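Local coordinates for flagellar assembly protein FliH (Salmonella typhimurium, PDB 5B0O) that is needed for flagellar regrowth and assembly as part of the flagellar protein export apparatus, seen here as a C-terminal piece of the whole protein, at residues P67-K72 and V113-G118; P73-H78 and G109-S114. All coordinates share one frame; numbering follows the deposited sequence.

Contact 1: P67-K72 and V113-G118; sequences PLFSGK and VSADEG
Phe-69, Glu-117 and Gly-71 account for most of the surface buried where the 67-72 loop meets the turn that follows strand 112-114. Phe-69 carries the apolar half. Phe-69 CB lies 3.5 Å from Ala-115 CB, while Val-113 comes to the edge of the phenyl ring, near its plane, where Val-113 CG1 lies 4.1 Å from Phe-69 CD2. The carbonyl O of Gly-118 sits over one face, displaced toward the rim, with CZ of Phe-69 at 3.8 Å. A chi1 of -60° sets CG of Phe-69 beside its backbone N, and the ring is placed by these three neighbours. Glu-117 supplies the polar half: the bend at chi2 (90°) places CD, the carboxylate carbon, close to the N atoms of Ser-70 and Gly-71. There OE2 accepts a hydrogen bond from Ser-70 N on its syn side, 22° out of the carboxylate plane, though the modelled separation is too short for its length or strength to be relied on. At Gly-71 the backbone itself makes the contact, since its carbonyl O accepts from Asp-116 N at 3.3 Å. The Asp-116 carboxylate lies beside that carbonyl, but both are acceptors; its OD2 turns instead to Lys-72 NZ, 3.2 Å away, in a salt bridge whose hydrogen bond is weak. Lys-72 reaches it with a chain folded at chi3 and chi4. Ala-115 N donates to Gly-118 O at 3.0 Å, and a weak return bond makes Asp-116 and Glu-117 the two-residue turn of a beta-hairpin. That hairpin joins strand 112-114 to strand 119-121, whose Leu-120 also touches Phe-69. A basic side chain on the chain of another protein packs on Phe-69, and the loop itself runs from helix 53-63 into strand 74-77.

Contact 2: P73-H78 and G109-S114; sequences PQLRVH and GGCKVS
Leu-75 fits its CD1 methyl between two side chains of the segment opposite, with Leu-75 CD1 3.6 Å from Cys-111 CB and 4.0 Å from Val-113 CG2. Two residues on, Val-77 sets both methyls against the 110-111 chain: CG1 rests near the carbonyl O of Gly-110, and Val-77 CG2 lies 3.8 Å from Cys-111 CB. The bumps thus alternate, with Cys-111 CB set between Leu-75 and Val-77, and helix 53-63 packs on this apolar layer, with Ile-59 on Leu-75, Leu-55 on Val-77 and Leu-62 on both Cys-111 and Val-113. Strands 74-77 and 112-114 are antiparallel neighbours, 151° between their directions, in the middle of a mixed four-stranded sheet. The other neighbour of 74-77 is strand 99-102, parallel to it and reached through helix 79-96 in a beta-alpha-beta crossover. Leu-75 and Val-113 form a non-hydrogen-bonded pair, flanked by the hydrogen-bonded pairs Gln-74 with Ser-114 and Arg-76 with Lys-112. Each flanking pair exchanges two backbone bonds, among them Ser-114 N to Gln-74 O at 2.8 Å. The face bearing Gln-74, Arg-76, Lys-112 and Ser-114 is polar. There the guanidinium of Arg-76 forms a flat lid over the small Ser-114 side chain, whose OG lies 3.1 Å from the plane, over its centre, without a hydrogen bond to it. The bonding is consistent with Gln-74 restraining the lid's rotation: NE and NH2 of Arg-76 both donate side-on to the one oxygen OE1, NH2 in the carbonyl plane and NE above it. On the same face, the chain of Lys-112 extends away from strand 74-77, touching Asp-121 and Leu-106.

Contacts 1 and 2 follow one another along the chain: residues 67-72 run directly into 73-78, and Val-113 and Ser-114 belong to both. Their centres are about 12 Å apart, and they touch where Ala-115 CB lies 4.0 Å from Pro-73 CA. Beyond the end of the regular ladder of contact 2, the two segments stay together in contact 1 through apolar side chains, two carboxylates and one backbone-backbone bond. Val-113 CG1 serves both contacts, near Phe-69 and Pro-73, whereas CG2 meets Leu-75. Contact 2 is buried; contact 1 is partly exposed and adjoins the chain of another protein.

Contact 1: P67-K72 and V113-G118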
loop_
_atom_site.group_PDB
_atom_site.type_symbol
_atom_site.label_atom_id
_atom_site.label_comp_id
_atom_site.label_asym_id
_atom_site.label_seq_id
_atom_site.Cartn_x
_atom_site.Cartn_y
_atom_site.Cartn_z
ATOM N N PRO E 67 -22.785 -2.628 25.500
ATOM C CA PRO E 67 -23.949 -3.374 25.984
ATOM C C PRO E 67 -23.607 -4.412 27.052
ATOM O O PRO E 67 -22.493 -4.932 27.061
ATOM C CB PRO E 67 -24.449 -4.084 24.725
ATOM C CG PRO E 67 -23.889 -3.316 23.607
ATOM C CD PRO E 67 -22.567 -2.840 24.063
ATOM N N LEU E 68 -24.572 -4.709 27.922
ATOM C CA LEU E 68 -24.386 -5.644 29.033
ATOM C C LEU E 68 -24.572 -7.100 28.616
ATOM O O LEU E 68 -25.491 -7.420 27.869
ATOM C CB LEU E 68 -25.399 -5.360 30.144
ATOM C CG LEU E 68 -25.585 -3.977 30.753
ATOM C CD1 LEU E 68 -26.582 -4.104 31.881
ATOM C CD2 LEU E 68 -24.268 -3.430 31.263
ATOM N N PHE E 69 -23.734 -7.992 29.134
ATOM C CA PHE E 69 -23.881 -9.419 28.845
ATOM C C PHE E 69 -24.998 -10.051 29.668
ATOM O O PHE E 69 -25.076 -9.852 30.875
ATOM C CB PHE E 69 -22.570 -10.168 29.111
ATOM C CG PHE E 69 -21.415 -9.685 28.280
ATOM C CD1 PHE E 69 -21.571 -9.438 26.930
ATOM C CD2 PHE E 69 -20.174 -9.467 28.857
ATOM C CE1 PHE E 69 -20.517 -8.991 26.171
ATOM C CE2 PHE E 69 -19.114 -9.012 28.098
ATOM C CZ PHE E 69 -19.290 -8.776 26.753
ATOM N N SER E 70 -25.893 -10.773 29.003
ATOM C CA SER E 70 -26.881 -11.596 29.696
ATOM C C SER E 70 -26.470 -13.071 29.714
ATOM O O SER E 70 -27.117 -13.897 30.343
ATOM C CB SER E 70 -28.275 -11.410 29.081
ATOM O OG SER E 70 -28.689 -12.543 28.340
ATOM N N GLY E 71 -25.337 -13.367 29.094
ATOM C CA GLY E 71 -24.944 -14.716 28.720
ATOM C C GLY E 71 -24.379 -15.585 29.830
ATOM O O GLY E 71 -23.551 -16.458 29.567
ATOM N N LYS E 72 -24.786 -15.316 31.067
ATOM C CA LYS E 72 -24.187 -15.937 32.244
ATOM C C LYS E 72 -22.736 -15.508 32.348
ATOM O O LYS E 72 -21.826 -16.336 32.346
ATOM C CB LYS E 72 -24.273 -17.465 32.182
ATOM C CG LYS E 72 -25.683 -18.033 32.160
ATOM C CD LYS E 72 -25.671 -19.554 32.248
ATOM C CE LYS E 72 -24.865 -20.174 31.113
ATOM N NZ LYS E 72 -25.468 -19.947 29.767
ATOM N N VAL E 113 -13.831 -11.079 30.877
ATOM C CA VAL E 113 -15.228 -11.368 31.174
ATOM C C VAL E 113 -15.811 -12.171 30.023
ATOM O O VAL E 113 -15.749 -11.748 28.873
ATOM C CB VAL E 113 -16.041 -10.082 31.332
ATOM C CG1 VAL E 113 -17.445 -10.410 31.770
ATOM C CG2 VAL E 113 -15.371 -9.155 32.335
ATOM N N SER E 114 -16.383 -13.328 30.327
ATOM C CA SER E 114 -16.885 -14.202 29.281
ATOM C C SER E 114 -18.378 -14.443 29.414
ATOM O O SER E 114 -18.862 -14.756 30.492
ATOM C CB SER E 114 -16.145 -15.536 29.327
ATOM O OG SER E 114 -14.800 -15.348 29.711
ATOM N N ALA E 115 -19.103 -14.296 28.311
ATOM C CA ALA E 115 -20.517 -14.654 28.258
ATOM C C ALA E 115 -20.809 -15.330 26.929
ATOM O O ALA E 115 -19.942 -15.406 26.060
ATOM C CB ALA E 115 -21.385 -13.424 28.424
ATOM N N ASP E 116 -22.039 -15.796 26.758
ATOM C CA ASP E 116 -22.417 -16.471 25.524
ATOM C C ASP E 116 -22.236 -15.542 24.329
ATOM O O ASP E 116 -21.764 -15.962 23.278
ATOM C CB ASP E 116 -23.866 -16.975 25.594
ATOM C CG ASP E 116 -24.099 -17.954 26.742
ATOM O OD1 ASP E 116 -23.116 -18.566 27.218
ATOM O OD2 ASP E 116 -25.268 -18.114 27.166
ATOM N N GLU E 117 -22.609 -14.277 24.505
ATOM C CA GLU E 117 -22.562 -13.288 23.428
ATOM C C GLU E 117 -21.140 -12.992 22.969
ATOM O O GLU E 117 -20.897 -12.772 21.785
ATOM C CB GLU E 117 -23.201 -11.960 23.859
ATOM C CG GLU E 117 -24.562 -12.058 24.535
ATOM C CD GLU E 117 -24.467 -12.209 26.043
ATOM O OE1 GLU E 117 -23.432 -12.700 26.541
ATOM O OE2 GLU E 117 -25.434 -11.834 26.735
ATOM N N GLY E 118 -20.206 -12.962 23.913
ATOM C CA GLY E 118 -18.844 -12.555 23.618
ATOM C C GLY E 118 -18.061 -12.198 24.865
ATOM O O GLY E 118 -18.523 -12.438 25.969
#

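Contact 2: P73-H78 and G109-S114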
loop_
_atom_site.group_PDB
_atom_site.type_symbol
_atom_site.label_atom_id
_atom_site.label_comp_id
_atom_site.label_asym_id
_atom_site.label_seq_id
_atom_site.Cartn_x
_atom_site.Cartn_y
_atom_site.Cartn_z
ATOM N N PRO E 73 -22.522 -14.191 32.460
ATOM C CA PRO E 73 -21.187 -13.591 32.459
ATOM C C PRO E 73 -20.326 -14.150 33.575
ATOM O O PRO E 73 -20.833 -14.365 34.678
ATOM C CB PRO E 73 -21.474 -12.109 32.725
ATOM C CG PRO E 73 -22.885 -11.914 32.295
ATOM C CD PRO E 73 -23.573 -13.183 32.670
ATOM N N GLN E 74 -19.050 -14.393 33.283
ATOM C CA GLN E 74 -18.098 -14.820 34.301
ATOM C C GLN E 74 -16.781 -14.059 34.157
ATOM O O GLN E 74 -16.194 -14.020 33.080
ATOM C CB GLN E 74 -17.868 -16.333 34.243
ATOM C CG GLN E 74 -16.786 -16.781 33.264
ATOM C CD GLN E 74 -16.680 -18.297 33.161
ATOM O OE1 GLN E 74 -16.017 -18.830 32.265
ATOM N NE2 GLN E 74 -17.333 -18.999 34.083
ATOM N N LEU E 75 -16.349 -13.420 35.241
ATOM C CA LEU E 75 -15.061 -12.731 35.285
ATOM C C LEU E 75 -13.990 -13.705 35.744
ATOM O O LEU E 75 -14.206 -14.481 36.674
ATOM C CB LEU E 75 -15.116 -11.532 36.231
ATOM C CG LEU E 75 -13.808 -10.868 36.663
ATOM C CD1 LEU E 75 -13.096 -10.263 35.483
ATOM C CD2 LEU E 75 -14.067 -9.800 37.713
ATOM N N ARG E 76 -12.843 -13.673 35.077
ATOM C CA ARG E 76 -11.741 -14.566 35.400
ATOM C C ARG E 76 -10.491 -13.755 35.662
ATOM O O ARG E 76 -10.163 -12.842 34.902
ATOM C CB ARG E 76 -11.452 -15.524 34.244
ATOM C CG ARG E 76 -12.627 -16.348 33.786
ATOM C CD ARG E 76 -12.283 -17.084 32.509
ATOM N NE ARG E 76 -13.472 -17.620 31.856
ATOM C CZ ARG E 76 -13.474 -18.149 30.638
ATOM N NH1 ARG E 76 -12.345 -18.208 29.943
ATOM N NH2 ARG E 76 -14.602 -18.614 30.113
ATOM N N VAL E 77 -9.795 -14.097 36.739
ATOM C CA VAL E 77 -8.508 -13.501 37.038
ATOM C C VAL E 77 -7.574 -14.596 37.531
ATOM O O VAL E 77 -8.019 -15.696 37.858
ATOM C CB VAL E 77 -8.631 -12.405 38.095
ATOM C CG1 VAL E 77 -7.321 -11.658 38.215
ATOM C CG2 VAL E 77 -9.731 -11.440 37.720
ATOM N N HIS E 78 -6.280 -14.304 37.560
ATOM C CA HIS E 78 -5.306 -15.246 38.093
ATOM C C HIS E 78 -5.631 -15.520 39.553
ATOM O O HIS E 78 -5.920 -14.591 40.312
ATOM C CB HIS E 78 -3.895 -14.673 37.983
ATOM C CG HIS E 78 -2.810 -15.685 38.196
ATOM N ND1 HIS E 78 -1.592 -15.361 38.746
ATOM C CD2 HIS E 78 -2.760 -17.010 37.918
ATOM C CE1 HIS E 78 -0.836 -16.445 38.807
ATOM N NE2 HIS E 78 -1.520 -17.456 38.309
ATOM N N GLY E 109 -2.961 -8.567 37.183
ATOM C CA GLY E 109 -3.282 -7.202 36.797
ATOM C C GLY E 109 -4.136 -7.119 35.549
ATOM O O GLY E 109 -4.288 -6.049 34.957
ATOM N N GLY E 110 -4.719 -8.254 35.171
ATOM C CA GLY E 110 -5.522 -8.356 33.965
ATOM C C GLY E 110 -6.613 -9.398 34.109
ATOM O O GLY E 110 -6.516 -10.288 34.954
ATOM N N CYS E 111 -7.645 -9.293 33.278
ATOM C CA CYS E 111 -8.835 -10.117 33.435
ATOM C C CYS E 111 -9.589 -10.300 32.126
ATOM O O CYS E 111 -9.324 -9.615 31.137
ATOM C CB CYS E 111 -9.769 -9.467 34.438
ATOM S SG CYS E 111 -10.342 -7.862 33.876
ATOM N N LYS E 112 -10.513 -11.250 32.115
ATOM C CA LYS E 112 -11.434 -11.395 30.999
ATOM C C LYS E 112 -12.832 -11.667 31.526
ATOM O O LYS E 112 -12.997 -12.390 32.504
ATOM C CB LYS E 112 -11.012 -12.534 30.064
ATOM C CG LYS E 112 -9.687 -12.336 29.348
ATOM C CD LYS E 112 -9.452 -13.459 28.345
ATOM C CE LYS E 112 -7.993 -13.547 27.936
ATOM N NZ LYS E 112 -7.824 -14.367 26.710
ATOM N N VAL E 113 -13.831 -11.079 30.877
ATOM C CA VAL E 113 -15.228 -11.368 31.174
ATOM C C VAL E 113 -15.811 -12.171 30.023
ATOM O O VAL E 113 -15.749 -11.748 28.873
ATOM C CB VAL E 113 -16.041 -10.082 31.332
ATOM C CG1 VAL E 113 -17.445 -10.410 31.770
ATOM C CG2 VAL E 113 -15.371 -9.155 32.335
ATOM N N SER E 114 -16.383 -13.328 30.327
ATOM C CA SER E 114 -16.885 -14.202 29.281
ATOM C C SER E 114 -18.378 -14.443 29.414
ATOM O O SER E 114 -18.862 -14.756 30.492
ATOM C CB SER E 114 -16.145 -15.536 29.327
ATOM O OG SER E 114 -14.800 -15.348 29.711
#